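Phosphoribosylamine--glycine ligase (Thermotoga maritima, PDB 1VKZ) catalyses the ATP-dependent joining of glycine to 5-phosphoribosylamine, giving glycinamide ribonucleotide in de novo purine biosynthesis. Local coordinates at residues Ile210-Asp222 with Thr229-Pro241. Residues are numbered along the deposited sequence; the frame is centred on the assembly and turned at random.
Sequences ILPFVRDYKRLMD and TGGMGSWGPVEIP
Lys218 O accepts two bonds from Thr229, whose N and OG1 each lie 2.7 Å from it and reach it from opposite faces of the carbonyl plane. With OG1 between the backbone N and the carbonyl carbon (chi1 65°), the hydroxyl also accepts from Gly231 N in an ST turn. A valine in place of this threonine would probably leave Lys218 O with one donor fewer and Gly231 N without its turn acceptor. Next along, Met232 N gives Tyr217 O a nearly linear bond of 2.6 Å (176° at the hydrogen). Arg215 and Trp235 form an antiparallel hydrogen-bonded pair; Arg215 CB lies over one face of the indole, 4.2 Å from the centroid of its five-membered ring, while Tyr217 OH meets the indole edge and bonds to Ala411 N. Val238 N donates to Phe213 O at 2.8 Å from above the carbonyl plane, and Ile240 CG1 lies over one face of the Phe213 ring, offset toward the rim, 4.1 Å from the centroid, in a CH-pi contact. In this ATP-grasp enzyme, strand 215-219 is the outermost strand of an antiparallel sheet, with 233-236 between it and 327-334; helix 294-301 packs on Val214 and Ser234, and helix 242-261 on Phe213 and Ile240.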
ATOM      1  N   ILE A 210      12.836   7.997  -4.748  1.00 44.44           N
ATOM      2  CA  ILE A 210      11.418   8.278  -4.482  1.00 41.69           C
ATOM      3  C   ILE A 210      10.614   8.077  -5.754  1.00 37.56           C
ATOM      4  O   ILE A 210      10.988   8.542  -6.805  1.00 38.57           O
ATOM      5  CB  ILE A 210      11.235   9.693  -3.940  1.00 40.37           C
ATOM      6  CG1 ILE A 210      11.928   9.817  -2.590  1.00 40.43           C
ATOM      7  CG2 ILE A 210       9.750   9.984  -3.767  1.00 49.65           C
ATOM      8  CD1 ILE A 210      11.832  11.140  -1.961  1.00 45.96           C
ATOM      9  N   LEU A 211       9.506   7.366  -5.651  1.00 38.83           N
ATOM     10  CA  LEU A 211       8.651   7.127  -6.789  1.00 38.23           C
ATOM     11  C   LEU A 211       7.664   8.289  -7.041  1.00 39.10           C
ATOM     12  O   LEU A 211       7.450   9.128  -6.182  1.00 38.40           O
ATOM     13  CB  LEU A 211       7.932   5.807  -6.575  1.00 38.90           C
ATOM     14  CG  LEU A 211       8.937   4.662  -6.589  1.00 35.95           C
ATOM     15  CD1 LEU A 211       8.315   3.335  -6.144  1.00 40.62           C
ATOM     16  CD2 LEU A 211       9.530   4.544  -7.975  1.00 44.84           C
ATOM     17  N   PRO A 212       7.082   8.352  -8.229  1.00 40.25           N
ATOM     18  CA  PRO A 212       6.107   9.347  -8.517  1.00 39.85           C
ATOM     19  C   PRO A 212       5.030   9.393  -7.452  1.00 40.08           C
ATOM     20  O   PRO A 212       4.504   8.351  -7.062  1.00 44.10           O
ATOM     21  CB  PRO A 212       5.496   8.847  -9.826  1.00 40.26           C
ATOM     22  CG  PRO A 212       6.518   8.130 -10.462  1.00 39.55           C
ATOM     23  CD  PRO A 212       7.298   7.473  -9.390  1.00 41.24           C
ATOM     24  N   PHE A 213       4.678  10.584  -7.017  1.00 38.90           N
ATOM     25  CA  PHE A 213       3.583  10.773  -6.058  1.00 38.89           C
ATOM     26  C   PHE A 213       2.235  10.592  -6.752  1.00 42.30           C
ATOM     27  O   PHE A 213       2.029  11.059  -7.895  1.00 46.29           O
ATOM     28  CB  PHE A 213       3.684  12.149  -5.372  1.00 36.25           C
ATOM     29  CG  PHE A 213       4.935  12.312  -4.575  1.00 35.21           C
ATOM     30  CD1 PHE A 213       6.131  12.646  -5.187  1.00 42.03           C
ATOM     31  CD2 PHE A 213       4.947  12.075  -3.217  1.00 42.24           C
ATOM     32  CE1 PHE A 213       7.311  12.777  -4.439  1.00 44.48           C
ATOM     33  CE2 PHE A 213       6.142  12.197  -2.471  1.00 38.47           C
ATOM     34  CZ  PHE A 213       7.304  12.534  -3.086  1.00 32.68           C
ATOM     35  N   VAL A 214       1.329   9.893  -6.084  1.00 44.66           N
ATOM     36  CA  VAL A 214       0.030   9.568  -6.654  1.00 46.63           C
ATOM     37  C   VAL A 214      -1.028   9.945  -5.634  1.00 47.95           C
ATOM     38  O   VAL A 214      -0.734  10.083  -4.473  1.00 50.08           O
ATOM     39  CB  VAL A 214      -0.055   8.076  -7.118  1.00 45.43           C
ATOM     40  CG1 VAL A 214       1.128   7.737  -7.960  1.00 46.00           C
ATOM     41  CG2 VAL A 214      -0.105   7.136  -5.986  1.00 51.75           C
ATOM     42  N   ARG A 215      -2.250  10.171  -6.062  1.00 49.32           N
ATOM     43  CA  ARG A 215      -3.275  10.558  -5.121  1.00 50.42           C
ATOM     44  C   ARG A 215      -4.229   9.392  -5.047  1.00 51.10           C
ATOM     45  O   ARG A 215      -4.684   8.905  -6.054  1.00 52.59           O
ATOM     46  CB  ARG A 215      -3.974  11.866  -5.544  1.00 51.88           C
ATOM     47  CG  ARG A 215      -5.063  12.281  -4.564  1.00 53.88           C
ATOM     48  CD  ARG A 215      -5.446  13.742  -4.547  1.00 56.93           C
ATOM     49  NE  ARG A 215      -4.334  14.698  -4.637  1.00 68.95           N
ATOM     50  CZ  ARG A 215      -3.325  14.826  -3.765  1.00 69.47           C
ATOM     51  NH1 ARG A 215      -3.203  14.022  -2.706  1.00 72.67           N
ATOM     52  NH2 ARG A 215      -2.399  15.759  -3.977  1.00 61.41           N
ATOM     53  N   ASP A 216      -4.511   8.925  -3.850  1.00 53.22           N
ATOM     54  CA  ASP A 216      -5.432   7.812  -3.689  1.00 54.31           C
ATOM     55  C   ASP A 216      -6.808   8.265  -3.131  1.00 50.45           C
ATOM     56  O   ASP A 216      -6.982   9.384  -2.627  1.00 48.80           O
ATOM     57  CB  ASP A 216      -4.784   6.673  -2.879  1.00 58.12           C
ATOM     58  CG  ASP A 216      -3.961   7.175  -1.691  1.00 65.41           C
ATOM     59  OD1 ASP A 216      -4.569   7.640  -0.692  1.00 70.62           O
ATOM     60  OD2 ASP A 216      -2.706   7.125  -1.675  1.00 74.44           O
ATOM     61  N   TYR A 217      -7.781   7.369  -3.278  1.00 47.61           N
ATOM     62  CA  TYR A 217      -9.137   7.607  -2.913  1.00 43.69           C
ATOM     63  C   TYR A 217      -9.527   6.485  -1.966  1.00 46.06           C
ATOM     64  O   TYR A 217      -9.872   5.391  -2.403  1.00 48.82           O
ATOM     65  CB  TYR A 217      -9.983   7.607  -4.181  1.00 44.62           C
ATOM     66  CG  TYR A 217      -9.761   8.817  -5.067  1.00 40.73           C
ATOM     67  CD1 TYR A 217      -8.637   8.914  -5.859  1.00 42.74           C
ATOM     68  CD2 TYR A 217     -10.681   9.877  -5.099  1.00 49.24           C
ATOM     69  CE1 TYR A 217      -8.419   9.999  -6.674  1.00 40.54           C
ATOM     70  CE2 TYR A 217     -10.462  10.998  -5.911  1.00 46.18           C
ATOM     71  CZ  TYR A 217      -9.320  11.038  -6.695  1.00 40.58           C
ATOM     72  OH  TYR A 217      -9.068  12.107  -7.516  1.00 37.56           O
ATOM     73  N   LYS A 218      -9.451   6.758  -0.667  1.00 47.80           N
ATOM     74  CA  LYS A 218      -9.666   5.756   0.388  1.00 49.62           C
ATOM     75  C   LYS A 218     -11.127   5.408   0.662  1.00 48.12           C
ATOM     76  O   LYS A 218     -11.432   4.270   0.976  1.00 51.02           O
ATOM     77  CB  LYS A 218      -9.016   6.243   1.691  1.00 51.64           C
ATOM     78  CG  LYS A 218      -7.505   5.909   1.805  1.00 56.11           C
ATOM     79  CD  LYS A 218      -7.285   4.486   2.362  1.00 61.13           C
ATOM     80  CE  LYS A 218      -7.826   4.300   3.839  1.00 65.58           C
ATOM     81  NZ  LYS A 218      -7.248   5.242   4.878  1.00 61.06           N
ATOM     82  N   ARG A 219     -12.018   6.383   0.576  1.00 45.04           N
ATOM     83  CA  ARG A 219     -13.432   6.153   0.839  1.00 44.27           C
ATOM     84  C   ARG A 219     -14.109   5.446  -0.307  1.00 40.13           C
ATOM     85  O   ARG A 219     -13.687   5.560  -1.429  1.00 41.89           O
ATOM     86  CB  ARG A 219     -14.158   7.476   1.114  1.00 45.80           C
ATOM     87  CG  ARG A 219     -13.765   8.143   2.419  1.00 47.56           C
ATOM     88  CD  ARG A 219     -14.307   7.446   3.624  1.00 52.91           C
ATOM     89  NE  ARG A 219     -13.948   8.129   4.861  1.00 58.39           N
ATOM     90  CZ  ARG A 219     -14.227   7.674   6.079  1.00 58.97           C
ATOM     91  NH1 ARG A 219     -14.877   6.523   6.250  1.00 58.74           N
ATOM     92  NH2 ARG A 219     -13.846   8.374   7.140  1.00 60.00           N
ATOM     93  N   LEU A 220     -15.171   4.716  -0.007  1.00 39.17           N
ATOM     94  CA  LEU A 220     -15.868   3.893  -0.988  1.00 39.76           C
ATOM     95  C   LEU A 220     -16.664   4.718  -2.000  1.00 41.27           C
ATOM     96  O   LEU A 220     -16.875   4.298  -3.131  1.00 38.58           O
ATOM     97  CB  LEU A 220     -16.831   2.983  -0.240  1.00 42.09           C
ATOM     98  CG  LEU A 220     -17.691   1.970  -1.002  1.00 39.19           C
ATOM     99  CD1 LEU A 220     -16.836   0.832  -1.557  1.00 38.57           C
ATOM    100  CD2 LEU A 220     -18.753   1.477  -0.052  1.00 39.95           C
HETATM  101  N   MSE A 221     -17.125   5.889  -1.570  1.00 45.43           N
HETATM  102  CA  MSE A 221     -18.117   6.642  -2.310  1.00 49.23           C
HETATM  103  C   MSE A 221     -17.688   8.053  -2.632  1.00 46.20           C
HETATM  104  O   MSE A 221     -16.833   8.636  -1.967  1.00 41.99           O
HETATM  105  CB  MSE A 221     -19.414   6.693  -1.519  1.00 50.07           C
HETATM  106  CG  MSE A 221     -19.826   5.366  -0.938  1.00 53.61           C
HETATM  107 SE   MSE A 221     -21.594   5.519  -0.233  1.00 67.17          SE
HETATM  108  CE  MSE A 221     -22.057   3.547  -0.090  1.00 66.63           C
ATOM    109  N   ASP A 222     -18.354   8.595  -3.648  1.00 47.34           N
ATOM    110  CA  ASP A 222     -17.983   9.852  -4.259  1.00 47.53           C
ATOM    111  C   ASP A 222     -18.171  10.939  -3.246  1.00 48.13           C
ATOM    112  O   ASP A 222     -19.041  10.837  -2.395  1.00 51.42           O
ATOM    113  CB  ASP A 222     -18.843  10.131  -5.496  1.00 48.56           C
ATOM    114  CG  ASP A 222     -18.659   9.086  -6.593  1.00 47.98           C
ATOM    115  OD1 ASP A 222     -18.830   7.877  -6.323  1.00 46.65           O
ATOM    116  OD2 ASP A 222     -18.362   9.391  -7.759  1.00 51.50           O
ATOM    117  N   THR A 229     -11.755   2.141   2.584  1.00 44.22           N
ATOM    118  CA  THR A 229     -11.406   0.933   1.836  1.00 44.20           C
ATOM    119  C   THR A 229      -9.893   0.921   1.721  1.00 43.55           C
ATOM    120  O   THR A 229      -9.225   1.828   2.192  1.00 43.72           O
ATOM    121  CB  THR A 229     -12.032   0.925   0.393  1.00 43.13           C
ATOM    122  OG1 THR A 229     -11.484   1.979  -0.407  1.00 44.24           O
ATOM    123  CG2 THR A 229     -13.499   1.220   0.414  1.00 43.18           C
ATOM    124  N   GLY A 230      -9.365  -0.100   1.073  1.00 45.30           N
ATOM    125  CA  GLY A 230      -7.932  -0.194   0.830  1.00 45.77           C
ATOM    126  C   GLY A 230      -7.492   0.604  -0.380  1.00 46.36           C
ATOM    127  O   GLY A 230      -6.272   0.565  -0.699  1.00 47.15           O
ATOM    128  N   GLY A 231      -8.493   1.232  -1.058  1.00 44.51           N
ATOM    129  CA  GLY A 231      -8.343   2.250  -2.111  1.00 42.62           C
ATOM    130  C   GLY A 231      -9.260   2.111  -3.327  1.00 40.30           C
ATOM    131  O   GLY A 231      -9.254   1.091  -3.980  1.00 40.20           O
HETATM  132  N   MSE A 232     -10.021   3.149  -3.663  1.00 41.26           N
HETATM  133  CA  MSE A 232     -10.999   3.092  -4.780  1.00 42.75           C
HETATM  134  C   MSE A 232     -10.507   3.692  -6.125  1.00 43.83           C
HETATM  135  O   MSE A 232     -11.207   3.680  -7.141  1.00 41.70           O
HETATM  136  CB  MSE A 232     -12.308   3.723  -4.360  1.00 40.90           C
HETATM  137  CG  MSE A 232     -13.013   2.897  -3.313  1.00 46.92           C
HETATM  138 SE   MSE A 232     -13.529   1.114  -4.008  1.00 59.31          SE
HETATM  139  CE  MSE A 232     -15.238   1.619  -5.081  1.00 60.26           C
ATOM    140  N   GLY A 233      -9.300   4.217  -6.119  1.00 44.16           N
ATOM    141  CA  GLY A 233      -8.662   4.603  -7.347  1.00 43.87           C
ATOM    142  C   GLY A 233      -7.478   5.455  -6.999  1.00 44.58           C
ATOM    143  O   GLY A 233      -7.247   5.783  -5.829  1.00 43.53           O
ATOM    144  N   SER A 234      -6.723   5.820  -8.024  1.00 45.01           N
ATOM    145  CA  SER A 234      -5.662   6.788  -7.859  1.00 43.39           C
ATOM    146  C   SER A 234      -5.283   7.345  -9.204  1.00 40.38           C
ATOM    147  O   SER A 234      -5.695   6.853 -10.260  1.00 38.23           O
ATOM    148  CB  SER A 234      -4.457   6.173  -7.171  1.00 43.41           C
ATOM    149  OG  SER A 234      -4.021   5.090  -7.938  1.00 52.44           O
ATOM    150  N   TRP A 235      -4.535   8.422  -9.157  1.00 38.89           N
ATOM    151  CA  TRP A 235      -3.978   8.925 -10.356  1.00 40.52           C
ATOM    152  C   TRP A 235      -2.641   9.515 -10.049  1.00 40.34           C
ATOM    153  O   TRP A 235      -2.292   9.704  -8.891  1.00 39.25           O
ATOM    154  CB  TRP A 235      -4.891   9.937 -10.978  1.00 38.69           C
ATOM    155  CG  TRP A 235      -5.064  11.141 -10.179  1.00 42.63           C
ATOM    156  CD1 TRP A 235      -6.053  11.398  -9.238  1.00 38.97           C
ATOM    157  CD2 TRP A 235      -4.264  12.313 -10.245  1.00 41.34           C
ATOM    158  NE1 TRP A 235      -5.888  12.658  -8.712  1.00 35.70           N
ATOM    159  CE2 TRP A 235      -4.798  13.245  -9.311  1.00 43.52           C
ATOM    160  CE3 TRP A 235      -3.148  12.684 -10.997  1.00 35.44           C
ATOM    161  CZ2 TRP A 235      -4.241  14.514  -9.122  1.00 43.79           C
ATOM    162  CZ3 TRP A 235      -2.605  13.936 -10.806  1.00 39.54           C
ATOM    163  CH2 TRP A 235      -3.153  14.841  -9.886  1.00 41.21           C
ATOM    164  N   GLY A 236      -1.879   9.771 -11.101  1.00 39.90           N
ATOM    165  CA  GLY A 236      -0.629  10.445 -10.945  1.00 38.54           C
ATOM    166  C   GLY A 236      -0.122  10.822 -12.303  1.00 37.89           C
ATOM    167  O   GLY A 236      -0.712  10.423 -13.325  1.00 36.36           O
ATOM    168  N   PRO A 237       0.988  11.561 -12.314  1.00 39.09           N
ATOM    169  CA  PRO A 237       1.666  11.956 -11.092  1.00 38.43           C
ATOM    170  C   PRO A 237       1.129  13.256 -10.515  1.00 37.40           C
ATOM    171  O   PRO A 237       0.696  14.109 -11.246  1.00 34.64           O
ATOM    172  CB  PRO A 237       3.114  12.110 -11.538  1.00 36.81           C
ATOM    173  CG  PRO A 237       3.040  12.502 -12.939  1.00 39.32           C
ATOM    174  CD  PRO A 237       1.703  12.052 -13.501  1.00 40.55           C
ATOM    175  N   VAL A 238       1.169  13.354  -9.196  1.00 39.15           N
ATOM    176  CA  VAL A 238       0.882  14.554  -8.441  1.00 38.85           C
ATOM    177  C   VAL A 238       2.156  15.387  -8.337  1.00 39.74           C
ATOM    178  O   VAL A 238       3.214  14.819  -8.155  1.00 40.66           O
ATOM    179  CB  VAL A 238       0.468  14.172  -6.990  1.00 37.51           C
ATOM    180  CG1 VAL A 238       0.347  15.398  -6.100  1.00 36.42           C
ATOM    181  CG2 VAL A 238      -0.831  13.387  -6.991  1.00 39.65           C
ATOM    182  N   GLU A 239       2.029  16.719  -8.382  1.00 42.56           N
ATOM    183  CA  GLU A 239       3.137  17.686  -8.317  1.00 44.25           C
ATOM    184  C   GLU A 239       3.333  18.207  -6.885  1.00 43.96           C
ATOM    185  O   GLU A 239       2.448  18.866  -6.333  1.00 42.57           O
ATOM    186  CB  GLU A 239       2.813  18.862  -9.270  1.00 44.92           C
ATOM    187  CG  GLU A 239       3.865  19.971  -9.340  1.00 46.13           C
ATOM    188  CD  GLU A 239       3.625  20.988 -10.465  1.00 50.28           C
ATOM    189  OE1 GLU A 239       2.645  20.844 -11.245  1.00 54.74           O
ATOM    190  OE2 GLU A 239       4.428  21.951 -10.574  1.00 48.26           O
ATOM    191  N   ILE A 240       4.488  17.917  -6.293  1.00 44.15           N
ATOM    192  CA  ILE A 240       4.788  18.341  -4.922  1.00 44.92           C
ATOM    193  C   ILE A 240       5.882  19.439  -4.976  1.00 45.53           C
ATOM    194  O   ILE A 240       6.845  19.331  -5.752  1.00 47.64           O
ATOM    195  CB  ILE A 240       5.200  17.103  -4.080  1.00 44.15           C
ATOM    196  CG1 ILE A 240       4.127  16.022  -4.165  1.00 45.38           C
ATOM    197  CG2 ILE A 240       5.431  17.466  -2.631  1.00 43.56           C
ATOM    198  CD1 ILE A 240       2.733  16.459  -3.728  1.00 47.79           C
ATOM    199  N   PRO A 241       5.742  20.507  -4.195  1.00 44.25           N
ATOM    200  CA  PRO A 241       6.769  21.544  -4.190  1.00 43.11           C
ATOM    201  C   PRO A 241       8.139  20.955  -3.833  1.00 42.59           C
ATOM    202  O   PRO A 241       8.222  19.993  -3.051  1.00 39.66           O
ATOM    203  CB  PRO A 241       6.276  22.508  -3.119  1.00 44.06           C
ATOM    204  CG  PRO A 241       4.815  22.316  -3.120  1.00 46.26           C
ATOM    205  CD  PRO A 241       4.642  20.825  -3.269  1.00 43.49           C
TER